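Penicillin-binding protein 2 (Pbp2) (Helicobacter pylori, PDB 5LP5) probably cross-links peptidoglycan as a penicillin-sensitive transpeptidase and, in complex with MreC, belongs to the core machinery of bacterial cell wall synthesis. Local coordinates at residues 51-56 against 149-154; 245-250 against 560-565; 271-276 against 296-301; 504-509 against 577-582. One frame throughout, in Å; residues are numbered along the deposited sequence.

Contact 1 of 4, residues 51-56 against 149-154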
# COMPACT_ATOMS: atom_id res chain seq x y z
N PRO A 51 5.82 9.79 0.89
CA PRO A 51 4.42 9.45 0.60
C PRO A 51 4.23 8.05 0.11
O PRO A 51 5.14 7.48 -0.46
CB PRO A 51 4.03 10.46 -0.48
CG PRO A 51 5.31 10.78 -1.18
CD PRO A 51 6.40 10.66 -0.15
N THR A 52 3.05 7.49 0.35
CA THR A 52 2.73 6.11 -0.02
C THR A 52 2.56 6.06 -1.52
O THR A 52 1.99 6.97 -2.11
CB THR A 52 1.45 5.61 0.72
OG1 THR A 52 1.34 4.18 0.63
CG2 THR A 52 0.18 6.26 0.15
N ARG A 53 3.08 5.01 -2.15
CA ARG A 53 3.02 4.94 -3.63
C ARG A 53 1.60 4.91 -4.12
O ARG A 53 0.78 4.17 -3.60
CB ARG A 53 3.77 3.74 -4.18
CG ARG A 53 3.81 3.71 -5.70
CD ARG A 53 4.67 2.56 -6.23
NE ARG A 53 4.57 2.48 -7.69
CZ ARG A 53 5.45 2.99 -8.55
NH1 ARG A 53 6.55 3.61 -8.11
NH2 ARG A 53 5.24 2.86 -9.84
N GLY A 54 1.33 5.73 -5.14
CA GLY A 54 -0.04 5.97 -5.64
C GLY A 54 -0.77 4.74 -6.16
O GLY A 54 -0.16 3.81 -6.69
N ASN A 55 -2.09 4.74 -6.00
CA ASN A 55 -2.93 3.64 -6.48
C ASN A 55 -3.15 3.74 -7.98
O ASN A 55 -3.24 4.84 -8.53
CB ASN A 55 -4.30 3.66 -5.82
CG ASN A 55 -4.27 3.25 -4.37
OD1 ASN A 55 -3.35 2.59 -3.91
ND2 ASN A 55 -5.31 3.64 -3.64
N ILE A 56 -3.28 2.58 -8.62
CA ILE A 56 -3.67 2.53 -10.02
C ILE A 56 -5.11 2.05 -10.15
O ILE A 56 -5.48 0.98 -9.64
CB ILE A 56 -2.72 1.65 -10.88
CG1 ILE A 56 -1.31 2.23 -10.85
CG2 ILE A 56 -3.18 1.58 -12.33
CD1 ILE A 56 -0.25 1.36 -11.51
N ASP A 149 5.19 -0.77 3.60
CA ASP A 149 4.32 -1.00 2.46
C ASP A 149 4.83 -2.11 1.54
O ASP A 149 6.02 -2.20 1.28
CB ASP A 149 4.17 0.29 1.63
CG ASP A 149 2.98 1.11 2.06
OD1 ASP A 149 2.07 0.51 2.68
OD2 ASP A 149 2.94 2.34 1.76
N LYS A 150 3.92 -2.93 1.06
CA LYS A 150 4.21 -3.93 0.06
C LYS A 150 3.21 -3.75 -1.06
O LYS A 150 2.03 -3.66 -0.80
CB LYS A 150 4.09 -5.33 0.67
CG LYS A 150 3.47 -6.38 -0.21
CD LYS A 150 3.51 -7.73 0.48
CE LYS A 150 2.19 -8.47 0.34
NZ LYS A 150 2.38 -9.89 0.68
N ARG A 151 3.66 -3.65 -2.30
CA ARG A 151 2.76 -3.45 -3.42
C ARG A 151 1.87 -4.67 -3.55
O ARG A 151 2.25 -5.79 -3.18
CB ARG A 151 3.56 -3.23 -4.71
CG ARG A 151 2.79 -2.57 -5.86
CD ARG A 151 2.44 -1.12 -5.56
NE ARG A 151 2.10 -0.34 -6.76
CZ ARG A 151 1.46 0.83 -6.75
NH1 ARG A 151 1.10 1.39 -5.60
NH2 ARG A 151 1.17 1.46 -7.88
N TYR A 152 0.67 -4.44 -4.05
CA TYR A 152 -0.33 -5.51 -4.19
C TYR A 152 -1.22 -5.31 -5.42
O TYR A 152 -1.83 -4.26 -5.60
CB TYR A 152 -1.18 -5.58 -2.93
CG TYR A 152 -2.20 -6.70 -2.95
CD1 TYR A 152 -1.81 -8.04 -2.91
CD2 TYR A 152 -3.55 -6.41 -3.02
CE1 TYR A 152 -2.75 -9.06 -2.95
CE2 TYR A 152 -4.49 -7.42 -3.04
CZ TYR A 152 -4.10 -8.74 -3.01
OH TYR A 152 -5.06 -9.71 -3.05
N TYR A 153 -1.31 -6.35 -6.23
CA TYR A 153 -2.11 -6.36 -7.45
C TYR A 153 -3.27 -7.32 -7.20
O TYR A 153 -3.11 -8.54 -7.26
CB TYR A 153 -1.24 -6.77 -8.66
CG TYR A 153 -0.02 -5.88 -8.81
CD1 TYR A 153 -0.05 -4.76 -9.60
CD2 TYR A 153 1.16 -6.13 -8.09
CE1 TYR A 153 1.06 -3.92 -9.72
CE2 TYR A 153 2.27 -5.30 -8.19
CZ TYR A 153 2.21 -4.20 -9.00
OH TYR A 153 3.28 -3.37 -9.12
N PRO A 154 -4.45 -6.76 -6.87
CA PRO A 154 -5.60 -7.56 -6.48
C PRO A 154 -5.98 -8.59 -7.51
O PRO A 154 -6.29 -9.73 -7.15
CB PRO A 154 -6.74 -6.54 -6.34
CG PRO A 154 -6.19 -5.24 -6.76
CD PRO A 154 -4.71 -5.32 -6.76

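Contact 2 of 4, residues 245-250 against 560-565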
# COMPACT_ATOMS: atom_id res chain seq x y z
N LYS A 245 -10.75 -14.54 -20.83
CA LYS A 245 -11.57 -15.73 -21.10
C LYS A 245 -11.45 -16.18 -22.55
O LYS A 245 -11.34 -17.36 -22.84
CB LYS A 245 -13.04 -15.43 -20.74
CG LYS A 245 -14.06 -16.54 -20.97
CD LYS A 245 -14.08 -17.56 -19.85
CE LYS A 245 -15.28 -18.50 -19.97
NZ LYS A 245 -15.15 -19.75 -19.16
N LEU A 246 -11.46 -15.23 -23.48
CA LEU A 246 -11.43 -15.56 -24.90
C LEU A 246 -10.11 -16.20 -25.31
O LEU A 246 -10.10 -17.08 -26.17
CB LEU A 246 -11.70 -14.31 -25.73
CG LEU A 246 -13.09 -13.66 -25.60
CD1 LEU A 246 -13.16 -12.33 -26.34
CD2 LEU A 246 -14.17 -14.61 -26.11
N PHE A 247 -9.01 -15.78 -24.68
CA PHE A 247 -7.65 -16.30 -24.96
C PHE A 247 -7.24 -17.36 -23.94
O PHE A 247 -6.07 -17.46 -23.58
CB PHE A 247 -6.61 -15.17 -24.93
CG PHE A 247 -6.46 -14.45 -26.25
CD1 PHE A 247 -7.30 -13.43 -26.60
CD2 PHE A 247 -5.46 -14.81 -27.14
CE1 PHE A 247 -7.17 -12.77 -27.80
CE2 PHE A 247 -5.31 -14.15 -28.34
CZ PHE A 247 -6.16 -13.13 -28.68
N GLU A 248 -8.19 -18.18 -23.51
CA GLU A 248 -7.99 -19.03 -22.35
C GLU A 248 -7.00 -20.14 -22.64
O GLU A 248 -6.19 -20.49 -21.77
CB GLU A 248 -9.32 -19.60 -21.88
CG GLU A 248 -9.27 -20.25 -20.51
CD GLU A 248 -10.66 -20.45 -19.92
OE1 GLU A 248 -11.59 -19.69 -20.28
OE2 GLU A 248 -10.84 -21.38 -19.08
N ASN A 249 -7.05 -20.70 -23.85
CA ASN A 249 -6.08 -21.72 -24.29
C ASN A 249 -5.26 -21.23 -25.48
O ASN A 249 -4.80 -22.03 -26.26
CB ASN A 249 -6.83 -23.00 -24.69
CG ASN A 249 -7.14 -23.89 -23.50
OD1 ASN A 249 -6.33 -24.00 -22.58
ND2 ASN A 249 -8.33 -24.51 -23.50
N LYS A 250 -5.09 -19.93 -25.60
CA LYS A 250 -4.52 -19.32 -26.80
C LYS A 250 -3.39 -18.37 -26.45
O LYS A 250 -3.38 -17.76 -25.39
CB LYS A 250 -5.62 -18.55 -27.56
CG LYS A 250 -6.94 -19.29 -27.69
CD LYS A 250 -7.93 -18.59 -28.61
CE LYS A 250 -9.12 -19.49 -28.92
NZ LYS A 250 -8.83 -20.50 -29.98
N ILE A 560 -7.44 -8.30 -33.04
CA ILE A 560 -7.18 -9.59 -32.40
C ILE A 560 -6.15 -10.36 -33.18
O ILE A 560 -6.19 -10.37 -34.41
CB ILE A 560 -8.47 -10.44 -32.30
CG1 ILE A 560 -9.50 -9.72 -31.44
CG2 ILE A 560 -8.18 -11.81 -31.69
CD1 ILE A 560 -10.90 -10.29 -31.53
N LEU A 561 -5.23 -11.00 -32.46
CA LEU A 561 -4.18 -11.79 -33.07
C LEU A 561 -3.92 -13.08 -32.28
O LEU A 561 -3.47 -13.02 -31.14
CB LEU A 561 -2.90 -10.98 -33.13
CG LEU A 561 -1.67 -11.82 -33.46
CD1 LEU A 561 -1.53 -12.04 -34.96
CD2 LEU A 561 -0.46 -11.12 -32.92
N VAL A 562 -4.19 -14.24 -32.89
CA VAL A 562 -3.93 -15.52 -32.22
C VAL A 562 -2.73 -16.23 -32.84
O VAL A 562 -2.76 -16.63 -34.00
CB VAL A 562 -5.14 -16.47 -32.25
CG1 VAL A 562 -4.79 -17.81 -31.62
CG2 VAL A 562 -6.32 -15.87 -31.50
N GLU A 563 -1.68 -16.39 -32.05
CA GLU A 563 -0.49 -17.07 -32.53
C GLU A 563 -0.85 -18.48 -32.97
O GLU A 563 -1.49 -19.23 -32.23
CB GLU A 563 0.62 -17.08 -31.47
CG GLU A 563 1.35 -15.75 -31.37
CD GLU A 563 2.50 -15.78 -30.39
OE1 GLU A 563 2.85 -16.87 -29.91
OE2 GLU A 563 3.08 -14.72 -30.10
N HIS A 564 -0.46 -18.82 -34.20
CA HIS A 564 -0.71 -20.12 -34.79
C HIS A 564 -2.21 -20.38 -34.92
O HIS A 564 -2.66 -21.53 -34.95
CB HIS A 564 0.02 -21.19 -33.97
CG HIS A 564 1.50 -20.94 -33.87
ND1 HIS A 564 2.30 -20.76 -34.98
CD2 HIS A 564 2.32 -20.84 -32.80
CE1 HIS A 564 3.55 -20.57 -34.59
NE2 HIS A 564 3.59 -20.61 -33.27
N GLY A 565 -2.97 -19.28 -35.03
CA GLY A 565 -4.43 -19.32 -35.16
C GLY A 565 -4.89 -19.87 -36.49
O GLY A 565 -6.09 -19.98 -36.75

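Contact 3 of 4, residues 271-276 against 296-301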
# COMPACT_ATOMS: atom_id res chain seq x y z
N PRO A 271 0.52 -15.66 -23.12
CA PRO A 271 0.19 -15.59 -21.70
C PRO A 271 0.48 -14.29 -20.98
O PRO A 271 1.51 -13.68 -21.22
CB PRO A 271 1.09 -16.67 -21.08
CG PRO A 271 1.69 -17.44 -22.19
CD PRO A 271 1.65 -16.56 -23.38
N GLU A 272 -0.42 -13.88 -20.09
CA GLU A 272 -0.12 -12.90 -19.04
C GLU A 272 0.66 -13.63 -17.92
O GLU A 272 0.81 -14.85 -17.97
CB GLU A 272 -1.43 -12.29 -18.48
CG GLU A 272 -2.37 -11.61 -19.48
CD GLU A 272 -2.04 -10.15 -19.73
OE1 GLU A 272 -0.98 -9.69 -19.27
OE2 GLU A 272 -2.84 -9.45 -20.41
N TYR A 273 1.15 -12.89 -16.92
CA TYR A 273 1.81 -13.48 -15.74
C TYR A 273 1.39 -12.75 -14.46
O TYR A 273 0.88 -11.65 -14.53
CB TYR A 273 3.34 -13.47 -15.88
CG TYR A 273 3.97 -12.10 -15.96
CD1 TYR A 273 4.53 -11.49 -14.83
CD2 TYR A 273 4.01 -11.40 -17.15
CE1 TYR A 273 5.10 -10.22 -14.90
CE2 TYR A 273 4.58 -10.13 -17.23
CZ TYR A 273 5.13 -9.55 -16.10
OH TYR A 273 5.66 -8.29 -16.18
N ASN A 274 1.60 -13.38 -13.31
CA ASN A 274 1.06 -12.88 -12.04
C ASN A 274 1.99 -11.91 -11.37
O ASN A 274 2.99 -12.30 -10.75
CB ASN A 274 0.75 -14.02 -11.08
CG ASN A 274 0.13 -13.54 -9.77
OD1 ASN A 274 0.12 -12.35 -9.45
ND2 ASN A 274 -0.41 -14.49 -9.00
N LEU A 275 1.61 -10.63 -11.44
CA LEU A 275 2.44 -9.54 -10.97
C LEU A 275 2.85 -9.66 -9.50
O LEU A 275 3.88 -9.13 -9.10
CB LEU A 275 1.72 -8.22 -11.18
CG LEU A 275 1.49 -7.81 -12.64
CD1 LEU A 275 0.48 -6.66 -12.68
CD2 LEU A 275 2.78 -7.42 -13.38
N ASN A 276 2.05 -10.36 -8.69
CA ASN A 276 2.37 -10.48 -7.26
C ASN A 276 3.63 -11.30 -6.99
O ASN A 276 4.25 -11.14 -5.96
CB ASN A 276 1.21 -11.09 -6.49
CG ASN A 276 0.08 -10.14 -6.29
OD1 ASN A 276 0.19 -9.17 -5.55
ND2 ASN A 276 -1.04 -10.44 -6.92
N ASN A 296 6.53 -18.06 -23.62
CA ASN A 296 7.15 -16.75 -23.42
C ASN A 296 6.18 -15.74 -22.76
O ASN A 296 5.66 -14.84 -23.42
CB ASN A 296 7.67 -16.26 -24.77
CG ASN A 296 8.61 -15.10 -24.66
OD1 ASN A 296 9.02 -14.70 -23.57
ND2 ASN A 296 8.95 -14.53 -25.80
N PRO A 297 5.94 -15.90 -21.45
CA PRO A 297 5.00 -15.07 -20.71
C PRO A 297 5.45 -13.62 -20.53
O PRO A 297 4.60 -12.72 -20.40
CB PRO A 297 4.93 -15.74 -19.33
CG PRO A 297 5.46 -17.10 -19.53
CD PRO A 297 6.50 -16.94 -20.60
N LEU A 298 6.76 -13.40 -20.52
CA LEU A 298 7.27 -12.06 -20.28
C LEU A 298 7.12 -11.17 -21.49
O LEU A 298 7.38 -9.98 -21.42
CB LEU A 298 8.73 -12.11 -19.89
CG LEU A 298 8.99 -12.80 -18.56
CD1 LEU A 298 10.50 -12.88 -18.37
CD2 LEU A 298 8.33 -12.09 -17.37
N LEU A 299 6.69 -11.75 -22.62
CA LEU A 299 6.56 -10.99 -23.84
C LEU A 299 5.26 -10.20 -23.87
O LEU A 299 4.17 -10.76 -23.70
CB LEU A 299 6.63 -11.92 -25.05
CG LEU A 299 6.64 -11.22 -26.43
CD1 LEU A 299 7.90 -10.43 -26.65
CD2 LEU A 299 6.43 -12.21 -27.57
N ASN A 300 5.42 -8.89 -24.06
CA ASN A 300 4.33 -8.01 -24.38
C ASN A 300 4.08 -8.12 -25.88
O ASN A 300 4.87 -7.68 -26.70
CB ASN A 300 4.69 -6.57 -23.98
CG ASN A 300 3.55 -5.59 -24.24
OD1 ASN A 300 2.87 -5.65 -25.25
ND2 ASN A 300 3.36 -4.67 -23.30
N ARG A 301 2.96 -8.72 -26.24
CA ARG A 301 2.67 -9.01 -27.62
C ARG A 301 1.90 -7.91 -28.37
O ARG A 301 1.83 -7.97 -29.59
CB ARG A 301 1.90 -10.31 -27.69
CG ARG A 301 2.75 -11.52 -27.34
CD ARG A 301 1.94 -12.80 -27.47
NE ARG A 301 2.77 -13.99 -27.38
CZ ARG A 301 3.31 -14.46 -26.26
NH1 ARG A 301 3.12 -13.84 -25.07
NH2 ARG A 301 4.05 -15.56 -26.31

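Contact 4 of 4, residues 504-509 against 577-582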
# COMPACT_ATOMS: atom_id res chain seq x y z
N ARG A 504 -21.48 -14.25 -37.28
CA ARG A 504 -22.89 -14.10 -37.13
C ARG A 504 -23.19 -14.39 -35.67
O ARG A 504 -22.37 -15.01 -34.97
CB ARG A 504 -23.62 -14.99 -38.14
CG ARG A 504 -23.57 -14.40 -39.54
CD ARG A 504 -24.39 -15.24 -40.48
NE ARG A 504 -23.87 -16.60 -40.63
CZ ARG A 504 -24.52 -17.63 -41.18
NH1 ARG A 504 -25.77 -17.49 -41.65
NH2 ARG A 504 -23.93 -18.83 -41.27
N GLY A 505 -24.32 -13.89 -35.19
CA GLY A 505 -24.65 -13.89 -33.76
C GLY A 505 -24.15 -12.62 -33.06
O GLY A 505 -23.81 -12.65 -31.88
N SER A 506 -24.10 -11.51 -33.81
CA SER A 506 -23.61 -10.23 -33.30
C SER A 506 -24.76 -9.26 -33.14
O SER A 506 -25.52 -9.04 -34.08
CB SER A 506 -22.57 -9.61 -34.24
OG SER A 506 -22.26 -8.28 -33.84
N LYS A 507 -24.88 -8.65 -31.97
CA LYS A 507 -25.99 -7.74 -31.67
C LYS A 507 -25.88 -6.36 -32.37
O LYS A 507 -26.83 -5.60 -32.40
CB LYS A 507 -26.13 -7.60 -30.16
CG LYS A 507 -26.80 -8.82 -29.55
CD LYS A 507 -26.48 -9.08 -28.08
CE LYS A 507 -27.06 -10.42 -27.63
NZ LYS A 507 -28.49 -10.61 -27.99
N ILE A 508 -24.73 -6.08 -32.95
CA ILE A 508 -24.49 -4.83 -33.65
C ILE A 508 -23.92 -5.14 -35.03
O ILE A 508 -23.42 -6.25 -35.27
CB ILE A 508 -23.43 -3.98 -32.89
CG1 ILE A 508 -23.85 -3.73 -31.44
CG2 ILE A 508 -23.18 -2.64 -33.58
CD1 ILE A 508 -25.07 -2.85 -31.30
N THR A 509 -23.96 -4.15 -35.91
CA THR A 509 -23.33 -4.27 -37.22
C THR A 509 -21.83 -4.05 -37.16
O THR A 509 -21.37 -3.05 -36.62
CB THR A 509 -23.93 -3.30 -38.24
OG1 THR A 509 -25.36 -3.40 -38.20
CG2 THR A 509 -23.48 -3.67 -39.63
N LYS A 577 -17.90 -12.03 -29.61
CA LYS A 577 -18.04 -12.15 -28.17
C LYS A 577 -17.62 -10.89 -27.45
O LYS A 577 -18.27 -10.51 -26.46
CB LYS A 577 -17.29 -13.36 -27.67
CG LYS A 577 -18.04 -14.62 -28.06
CD LYS A 577 -17.34 -15.90 -27.67
CE LYS A 577 -18.07 -17.08 -28.27
NZ LYS A 577 -17.44 -18.32 -27.78
N MET A 578 -16.56 -10.24 -27.93
CA MET A 578 -16.12 -8.96 -27.38
C MET A 578 -17.08 -7.83 -27.74
O MET A 578 -17.43 -7.01 -26.88
CB MET A 578 -14.71 -8.63 -27.85
CG MET A 578 -14.10 -7.39 -27.24
SD MET A 578 -14.06 -7.45 -25.45
CE MET A 578 -12.51 -8.34 -25.21
N SER A 579 -17.52 -7.77 -29.01
CA SER A 579 -18.46 -6.71 -29.45
C SER A 579 -19.83 -6.79 -28.75
O SER A 579 -20.50 -5.76 -28.55
CB SER A 579 -18.63 -6.75 -30.98
OG SER A 579 -19.43 -7.85 -31.36
N ASN A 580 -20.23 -8.01 -28.39
CA ASN A 580 -21.44 -8.27 -27.60
C ASN A 580 -21.29 -7.84 -26.14
O ASN A 580 -22.24 -7.33 -25.54
CB ASN A 580 -21.80 -9.76 -27.65
CG ASN A 580 -22.52 -10.16 -28.92
OD1 ASN A 580 -22.83 -9.32 -29.78
ND2 ASN A 580 -22.80 -11.44 -29.05
N LYS A 581 -20.12 -8.10 -25.56
CA LYS A 581 -19.82 -7.66 -24.20
C LYS A 581 -19.90 -6.12 -24.07
O LYS A 581 -20.33 -5.60 -23.05
CB LYS A 581 -18.43 -8.18 -23.79
CG LYS A 581 -17.97 -7.85 -22.37
CD LYS A 581 -18.89 -8.41 -21.29
CE LYS A 581 -18.90 -9.92 -21.25
NZ LYS A 581 -19.77 -10.36 -20.12
N LEU A 582 -19.48 -5.39 -25.10
CA LEU A 582 -19.60 -3.92 -25.13
C LEU A 582 -21.07 -3.47 -25.25
O LEU A 582 -21.44 -2.38 -24.81
CB LEU A 582 -18.79 -3.33 -26.29
CG LEU A 582 -17.27 -3.53 -26.27
CD1 LEU A 582 -16.64 -3.25 -27.63
CD2 LEU A 582 -16.59 -2.65 -25.23

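Contact 1 of 4, residues 51-56 against 149-154
A single carbonyl oxygen, Gly54 O, is gripped by both terminal nitrogens of Arg151: NH1 reaches it at 2.9 Å and NH2 at 3.0 Å, with the acceptor lying in the guanidinium plane. NH2 arrives nearly along the C=O axis, whereas NH1 comes from above the carbonyl plane. Across one face of the same guanidinium runs Arg53, whose chain is extended from CG to NE and crosses Arg151 at about a right angle, the two guanidinium planes 89° apart. Arg53 NE therefore sits 3.6 Å from Arg151 NH2, two like charges at close range. Ile56 touches that NH2 with CG1 and CD1. Nearer the start of the loop, Thr52 OG1, anti to its backbone N, donates a 2.7 Å hydrogen bond to Asp149 OD2 from above the carboxylate plane. The contact lies in the N-terminal PBP dimerisation domain, where the loop between strands 43-49 and 56-57 passes beside strand 144-152. In the second shell, Glu192 forms salt bridges with Arg53 NH2 through OE1 and with Arg151 NE through OE2, which would offset the repulsion between the buried arginines. Asn67 accepts from Arg151 NH1 and donates to Arg53 O, fixing guanidinium and loop together. Beyond Thr52 and Asp149, Tyr220 and Thr221 of the MreC chain pack against this end of the contact.

Contact 2 of 4, residues 245-250 against 560-565
The ring of Phe247 meets strand 556-562 with its far end: Leu561 O lies in the ring plane at the edge, 3.5 Å from CE2, and the ring of Tyr270, at the end of strand 264-270, stacks on Phe247. Two branched side chains approach the same end of the ring obliquely. Ile560 CG2 is 3.9 Å from CZ and also touches CE1, while Val562 CG2 lies 3.7 Å from CE2. The ring thus ends between the methyls of two residues two positions apart on the strand, with the carbonyl of the intervening residue at its rim. The aromatic C-H groups facing Leu561 O would carry a slight positive charge, suiting a carbonyl, although no hydrogen bond joins the two segments.

Phe247 is the first residue to leave helical backbone angles after helix 237-246, and it opens a type I turn that runs to Lys250. Its CG stands anti to the carbonyl carbon (chi1 -86°), which carries the ring to the strand. At the other end of the turn Lys250 CB rests 4.2 Å from Val562 CG1, so Val562 packs with one methyl on the ring and the other on the lysine. The strand then enters a type II turn, Val562 to Gly565, closed by a 2.9 Å hydrogen bond from Gly565 N to Val562 O. Strand 556-562 is central in the antiparallel sheet of the transpeptidase domain, between strands 252-258 and 542-549. Ile254 of the former touches both Phe247 and Ile560, and Leu574 of helix 572-584 packs on Leu246 and Val562.

Contact 3 of 4, residues 271-276 against 296-301
Two prolines form the bulk of this contact, Pro271 lying against Pro297 with their CB atoms 4.3 Å apart. A cis peptide bond precedes Pro271 and brings a kink into the chain just where strand 264-270 has ended. Pro297 is the second residue of the type I turn Asn296 to Leu299, and its ring sits as a bump against the CB atoms of both Pro271 and Tyr273. Beside it the Leu298 CD2 methyl caps the flat face of Tyr273, 4.2 Å from the ring centroid and only 9° off the ring normal, a CH-pi contact. Tyr273 CG takes the crowded position between backbone N and carbonyl carbon (chi1 63°), which places one ring face against that methyl. On the far flank, Pro271 CD lies 3.5 Å from Arg301 NH1. The extended Arg301 chain brings its guanidinium beside the start of its own loop, NH1 donating to Asn296 O at 3.2 Å; NH2 also donates to the carbonyl of Tyr295, just before the loop, and NE pairs with Glu563. The two loops flank helix 284-291 in sequence; Leu290 of that helix touches Tyr273 and Pro297, Trp287 touches Leu298, and His161 meets Tyr273 edge-to-face from helix 160-163.

Contact 4 of 4, residues 504-509 against 577-582
One side-chain amide makes two hydrogen bonds, one given and one accepted, that link the loop 504-509 to helix 572-584. Asn580 uses both ends of its side chain on the loop backbone: ND2 donates to Gly505 O at 3.2 Å, and OD1 accepts from Lys507 N at 3.1 Å. The first bond is fairly straight (164° at the hydrogen) and lies in the carbonyl plane of Gly505. The second is straighter still, at 175°, and uses a lone pair of OD1. With CG anti to its carbonyl carbon, beside the backbone N, Asn580 sends its amide outward from the helix to engage the backbone on both sides of Ser506. A side chain thereby pairs with a donor and an acceptor of the main chain, much as a residue of a parallel strand would.

The arrangement lies at the surface of the transpeptidase domain, where the chain between helix 475-493 and strand 511-517 of the antiparallel sheet passes beside the C-terminal helix.

Other hydrogen bonds stay within each part of the chain. Ser506 OG, anti to its backbone N, donates along a lone pair of Ile508 O at 2.7 Å and so braces the loop internally; Ser579 OG is hydrogen-bonded to Val576 O one turn back.

Packing without hydrogen bonds surrounds the Asn580 pair. Lys507 crosses Asn580 at about a right angle, its CB, CG and CD all near OD1, CB at 3.7 Å, and only the far end leads away. Ser506 OG and Ser579 OG lie 3.8 Å apart. Tyr583 of the same helix packs against Lys507 and Ile508.

From the N terminus, contact 1 closes first, binding the loop at 51-56 to strand 144-152 within the dimerisation domain. Contact 2 then joins the end of helix 237-246 to strand 556-562 of the transpeptidase sheet, across some 300 residues. Contact 3 lies wholly within that span and closes a short loop around helix 284-291; the salt bridge of Arg301 with Glu563 is its joint with contact 2. Contact 4 closes the span from the loop before strand 511-517 to helix 572-584 and crosses contact 2, since 504-509 precedes 560-565 and 577-582 follows it; Leu246 packs on Lys577. Contacts 1 and 3 meet between the domains, Tyr153 O lying 2.8 Å from Asn276 ND2.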